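Local coordinates for protein HP0721 (Helicobacter pylori, PDB 2XRH) that is a secreted protein of unknown function from the DUF1104 family, an all-helical chain that holds a nicotinic acid molecule in this crystal form, at residues 14-26 with 53-65. Sequence-based numbering, arbitrary orientation.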
loop_
_atom_site.group_PDB
_atom_site.type_symbol
_atom_site.label_atom_id
_atom_site.label_comp_id
_atom_site.label_asym_id
_atom_site.label_seq_id
_atom_site.Cartn_x
_atom_site.Cartn_y
_atom_site.Cartn_z
ATOM N N THR A 14 -0.477 8.704 27.633
ATOM C CA THR A 14 0.033 7.403 27.198
ATOM C C THR A 14 1.548 7.477 27.089
ATOM O O THR A 14 2.074 8.447 26.553
ATOM C CB THR A 14 -0.606 7.029 25.823
ATOM O OG1 THR A 14 -2.033 7.090 25.968
ATOM C CG2 THR A 14 -0.200 5.611 25.313
ATOM N N SER A 15 2.240 6.433 27.537
ATOM C CA SER A 15 3.685 6.373 27.422
ATOM C C SER A 15 4.127 6.272 25.972
ATOM O O SER A 15 3.346 5.827 25.119
ATOM C CB SER A 15 4.229 5.184 28.204
ATOM O OG SER A 15 3.869 3.964 27.607
ATOM N N ASP A 16 5.346 6.717 25.676
ATOM C CA ASP A 16 5.924 6.572 24.334
ATOM C C ASP A 16 5.836 5.107 23.879
ATOM O O ASP A 16 5.507 4.811 22.719
ATOM C CB ASP A 16 7.396 7.013 24.300
ATOM C CG ASP A 16 7.609 8.497 24.519
ATOM O OD1 ASP A 16 6.677 9.323 24.479
ATOM O OD2 ASP A 16 8.778 8.835 24.718
ATOM N N GLU A 17 6.140 4.196 24.794
ATOM C CA GLU A 17 6.081 2.736 24.554
ATOM C C GLU A 17 4.745 2.319 24.050
ATOM O O GLU A 17 4.643 1.665 22.996
ATOM C CB GLU A 17 6.377 1.969 25.842
ATOM C CG GLU A 17 6.301 0.465 25.688
ATOM C CD GLU A 17 6.779 -0.299 26.928
ATOM O OE1 GLU A 17 7.386 0.306 27.820
ATOM O OE2 GLU A 17 6.572 -1.518 27.004
ATOM N N ASP A 18 3.718 2.688 24.809
ATOM C CA ASP A 18 2.367 2.321 24.456
ATOM C C ASP A 18 1.905 3.000 23.184
ATOM O O ASP A 18 1.127 2.405 22.434
ATOM C CB ASP A 18 1.409 2.578 25.627
ATOM C CG ASP A 18 1.611 1.605 26.772
ATOM O OD1 ASP A 18 2.340 0.578 26.614
ATOM O OD2 ASP A 18 1.045 1.889 27.848
ATOM N N LEU A 19 2.349 4.223 22.906
ATOM C CA LEU A 19 2.012 4.853 21.625
ATOM C C LEU A 19 2.632 4.074 20.469
ATOM O O LEU A 19 1.994 3.866 19.417
ATOM C CB LEU A 19 2.496 6.299 21.548
ATOM C CG LEU A 19 1.722 7.365 22.323
ATOM C CD1 LEU A 19 2.420 8.724 22.225
ATOM C CD2 LEU A 19 0.273 7.476 21.878
ATOM N N ALA A 20 3.888 3.657 20.623
ATOM C CA ALA A 20 4.506 2.822 19.587
ATOM C C ALA A 20 3.764 1.497 19.380
ATOM O O ALA A 20 3.521 1.099 18.232
ATOM C CB ALA A 20 5.958 2.564 19.890
ATOM N N LYS A 21 3.372 0.833 20.463
ATOM C CA LYS A 21 2.733 -0.486 20.400
ATOM C C LYS A 21 1.367 -0.488 19.705
ATOM O O LYS A 21 0.938 -1.518 19.216
ATOM C CB LYS A 21 2.605 -1.072 21.796
ATOM C CG LYS A 21 3.921 -1.596 22.314
ATOM C CD LYS A 21 3.837 -2.004 23.757
ATOM C CE LYS A 21 5.126 -2.711 24.141
ATOM N NZ LYS A 21 5.111 -3.162 25.535
ATOM N N MET A 22 0.727 0.664 19.648
ATOM C CA MET A 22 -0.593 0.776 19.003
ATOM C C MET A 22 -0.461 1.168 17.527
ATOM O O MET A 22 -1.468 1.306 16.832
ATOM C CB MET A 22 -1.532 1.706 19.741
ATOM C CG MET A 22 -1.081 3.076 19.828
ATOM S SD MET A 22 -2.290 4.133 20.700
ATOM C CE MET A 22 -2.072 3.609 22.370
ATOM N N ALA A 23 0.764 1.332 17.027
ATOM C CA ALA A 23 0.933 1.693 15.615
ATOM C C ALA A 23 0.268 0.671 14.716
ATOM O O ALA A 23 0.434 -0.523 14.840
ATOM C CB ALA A 23 2.399 1.848 15.230
ATOM N N GLY A 24 -0.512 1.192 13.794
ATOM C CA GLY A 24 -1.247 0.344 12.816
ATOM C C GLY A 24 -2.603 -0.150 13.267
ATOM O O GLY A 24 -3.363 -0.695 12.451
ATOM N N VAL A 25 -2.936 0.026 14.543
ATOM C CA VAL A 25 -4.206 -0.437 15.111
ATOM C C VAL A 25 -5.095 0.680 15.605
ATOM O O VAL A 25 -6.250 0.421 15.925
ATOM C CB VAL A 25 -3.988 -1.459 16.229
ATOM C CG1 VAL A 25 -3.175 -2.583 15.707
ATOM C CG2 VAL A 25 -3.331 -0.869 17.349
ATOM N N VAL A 26 -4.584 1.908 15.641
ATOM C CA VAL A 26 -5.379 3.045 16.124
ATOM C C VAL A 26 -6.548 3.233 15.140
ATOM O O VAL A 26 -6.368 3.122 13.953
ATOM C CB VAL A 26 -4.530 4.343 16.206
ATOM C CG1 VAL A 26 -5.352 5.564 16.524
ATOM C CG2 VAL A 26 -3.399 4.190 17.236
ATOM N N PHE A 53 12.655 5.678 17.908
ATOM C CA PHE A 53 11.231 5.669 18.146
ATOM C C PHE A 53 10.500 5.405 16.827
ATOM O O PHE A 53 9.556 4.595 16.753
ATOM C CB PHE A 53 10.796 6.992 18.789
ATOM C CG PHE A 53 9.343 7.050 19.169
ATOM C CD1 PHE A 53 8.821 6.139 20.084
ATOM C CD2 PHE A 53 8.510 8.020 18.627
ATOM C CE1 PHE A 53 7.493 6.201 20.447
ATOM C CE2 PHE A 53 7.174 8.093 19.018
ATOM C CZ PHE A 53 6.682 7.175 19.929
ATOM N N HIS A 54 10.934 6.066 15.778
ATOM C CA HIS A 54 10.350 5.876 14.446
ATOM C C HIS A 54 10.507 4.437 14.001
ATOM O O HIS A 54 9.578 3.859 13.444
ATOM C CB HIS A 54 10.999 6.824 13.449
ATOM C CG HIS A 54 10.095 7.234 12.344
ATOM N ND1 HIS A 54 10.204 8.452 11.710
ATOM C CD2 HIS A 54 9.019 6.615 11.797
ATOM C CE1 HIS A 54 9.266 8.543 10.782
ATOM N NE2 HIS A 54 8.532 7.444 10.814
ATOM N N LYS A 55 11.670 3.828 14.270
ATOM C CA LYS A 55 11.872 2.421 13.954
ATOM C C LYS A 55 10.879 1.541 14.691
ATOM O O LYS A 55 10.320 0.585 14.109
ATOM C CB LYS A 55 13.310 1.996 14.277
ATOM C CG LYS A 55 13.691 0.563 13.895
ATOM C CD LYS A 55 15.155 0.313 14.331
ATOM C CE LYS A 55 15.745 -1.014 13.889
ATOM N NZ LYS A 55 16.995 -1.287 14.644
ATOM N N GLN A 56 10.657 1.826 15.951
ATOM C CA GLN A 56 9.671 1.083 16.734
ATOM C C GLN A 56 8.274 1.237 16.174
ATOM O O GLN A 56 7.516 0.261 16.071
ATOM C CB GLN A 56 9.696 1.492 18.203
ATOM C CG GLN A 56 10.977 1.153 18.897
ATOM C CD GLN A 56 11.260 -0.327 18.793
ATOM O OE1 GLN A 56 10.446 -1.133 19.230
ATOM N NE2 GLN A 56 12.386 -0.699 18.158
ATOM N N LEU A 57 7.945 2.440 15.735
ATOM C CA LEU A 57 6.610 2.677 15.164
ATOM C C LEU A 57 6.456 1.806 13.917
ATOM O O LEU A 57 5.412 1.144 13.716
ATOM C CB LEU A 57 6.393 4.141 14.796
ATOM C CG LEU A 57 6.146 5.138 15.897
ATOM C CD1 LEU A 57 6.230 6.538 15.287
ATOM C CD2 LEU A 57 4.823 4.891 16.538
ATOM N N HIS A 58 7.494 1.778 13.081
ATOM C CA HIS A 58 7.441 0.951 11.879
ATOM C C HIS A 58 7.340 -0.542 12.223
ATOM O O HIS A 58 6.560 -1.285 11.618
ATOM C CB HIS A 58 8.685 1.186 11.004
ATOM C CG HIS A 58 8.724 2.524 10.295
ATOM N ND1 HIS A 58 7.611 3.127 9.748
ATOM C CD2 HIS A 58 9.760 3.376 10.052
ATOM C CE1 HIS A 58 7.942 4.287 9.206
ATOM N NE2 HIS A 58 9.246 4.464 9.371
ATOM N N GLU A 59 8.159 -0.992 13.174
ATOM C CA GLU A 59 8.158 -2.400 13.571
ATOM C C GLU A 59 6.823 -2.823 14.121
ATOM O O GLU A 59 6.307 -3.884 13.778
ATOM C CB GLU A 59 9.275 -2.702 14.548
ATOM C CG GLU A 59 10.613 -2.541 13.865
ATOM C CD GLU A 59 11.782 -2.931 14.729
ATOM O OE1 GLU A 59 11.584 -3.164 15.935
ATOM O OE2 GLU A 59 12.906 -3.007 14.188
ATOM N N TYR A 60 6.243 -2.014 14.988
ATOM C CA TYR A 60 4.933 -2.351 15.536
ATOM C C TYR A 60 3.820 -2.269 14.480
ATOM O O TYR A 60 2.936 -3.126 14.469
ATOM C CB TYR A 60 4.595 -1.501 16.787
ATOM C CG TYR A 60 5.285 -2.034 18.003
ATOM C CD1 TYR A 60 4.912 -3.230 18.567
ATOM C CD2 TYR A 60 6.398 -1.398 18.511
ATOM C CE1 TYR A 60 5.586 -3.745 19.623
ATOM C CE2 TYR A 60 7.073 -1.883 19.586
ATOM C CZ TYR A 60 6.674 -3.073 20.130
ATOM O OH TYR A 60 7.334 -3.641 21.168
ATOM N N ALA A 61 3.844 -1.264 13.628
ATOM C CA ALA A 61 2.826 -1.175 12.587
ATOM C C ALA A 61 2.917 -2.458 11.752
ATOM O O ALA A 61 1.901 -3.023 11.376
ATOM C CB ALA A 61 3.008 0.059 11.708
ATOM N N THR A 62 4.133 -2.899 11.461
ATOM C CA THR A 62 4.317 -4.098 10.640
ATOM C C THR A 62 3.719 -5.341 11.322
ATOM O O THR A 62 2.887 -6.058 10.759
ATOM C CB THR A 62 5.792 -4.271 10.298
ATOM O OG1 THR A 62 6.198 -3.176 9.480
ATOM C CG2 THR A 62 6.031 -5.592 9.546
ATOM N N LYS A 63 4.110 -5.561 12.575
ATOM C CA LYS A 63 3.641 -6.697 13.349
ATOM C C LYS A 63 2.140 -6.704 13.521
ATOM O O LYS A 63 1.486 -7.750 13.485
ATOM C CB LYS A 63 4.301 -6.675 14.715
ATOM C CG LYS A 63 5.771 -6.962 14.654
ATOM C CD LYS A 63 6.345 -7.118 16.061
ATOM C CE LYS A 63 6.712 -5.773 16.702
ATOM N NZ LYS A 63 7.859 -5.891 17.667
ATOM N N ASN A 64 1.599 -5.512 13.728
ATOM C CA ASN A 64 0.190 -5.357 14.030
ATOM C C ASN A 64 -0.698 -5.490 12.826
ATOM O O ASN A 64 -1.915 -5.683 12.988
ATOM C CB ASN A 64 -0.122 -4.000 14.667
ATOM C CG ASN A 64 0.301 -3.929 16.123
ATOM O OD1 ASN A 64 0.280 -4.936 16.798
ATOM N ND2 ASN A 64 0.624 -2.716 16.623
ATOM N N THR A 65 -0.119 -5.397 11.633
ATOM C CA THR A 65 -0.919 -5.468 10.399
ATOM C C THR A 65 -0.557 -6.620 9.462
ATOM O O THR A 65 -1.322 -6.875 8.519
ATOM C CB THR A 65 -0.881 -4.118 9.622
ATOM O OG1 THR A 65 0.482 -3.850 9.221
ATOM C CG2 THR A 65 -1.446 -2.996 10.478
#
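Lys21 runs alongside the Tyr60 ring, its CG lying over one face at 4.0 Å from the ring centroid and 19° off the normal, a CH-pi contact. The chain beyond CG is extended, and this carries NZ past the phenol to a salt bridge with Glu17 OE2 at 2.6 Å. One turn along helix 47-65, the Asn64 amide bonds twice through ND2, to Lys21 O at 2.9 Å and to Ala23 O at 2.8 Å. The second bond is nearly straight (173° at the hydrogen); in the first the donor stands above the carbonyl plane. Both acceptors lie close to the amide plane, which fixes the rotation of that group. The two bonds tie the C-terminal end of helix 16-21, through Lys21 O, and the following turn, through Ala23 O, to the longer helix. The axes of segments 16-21 and 53-65 come within 8.9 Å at 40°, and Ala20 is a knob in the hole formed by Phe53, Gln56, Leu57 and Tyr60. Ala20 CB touches Phe53 CE1, while Asp16 O meets the edge of the same ring in its plane. Helix 31-44 borders this interface: its Tyr34 hydroxyl hydrogen-bonds Leu19 O, and Arg41 forms a salt bridge with Asp16. The backbones approach most closely at Gly24, whose CA lies 4.4 Å from Ala61 CA, against 4.9 Å between Ala20 CA and Leu57 CA. An Ala61 CA-H...O contact reaches Ala23 O at 3.4 Å, and Gly24, whose positive phi suits a residue without CB, also lines the nicotinic acid pocket with Leu98 and Arg76.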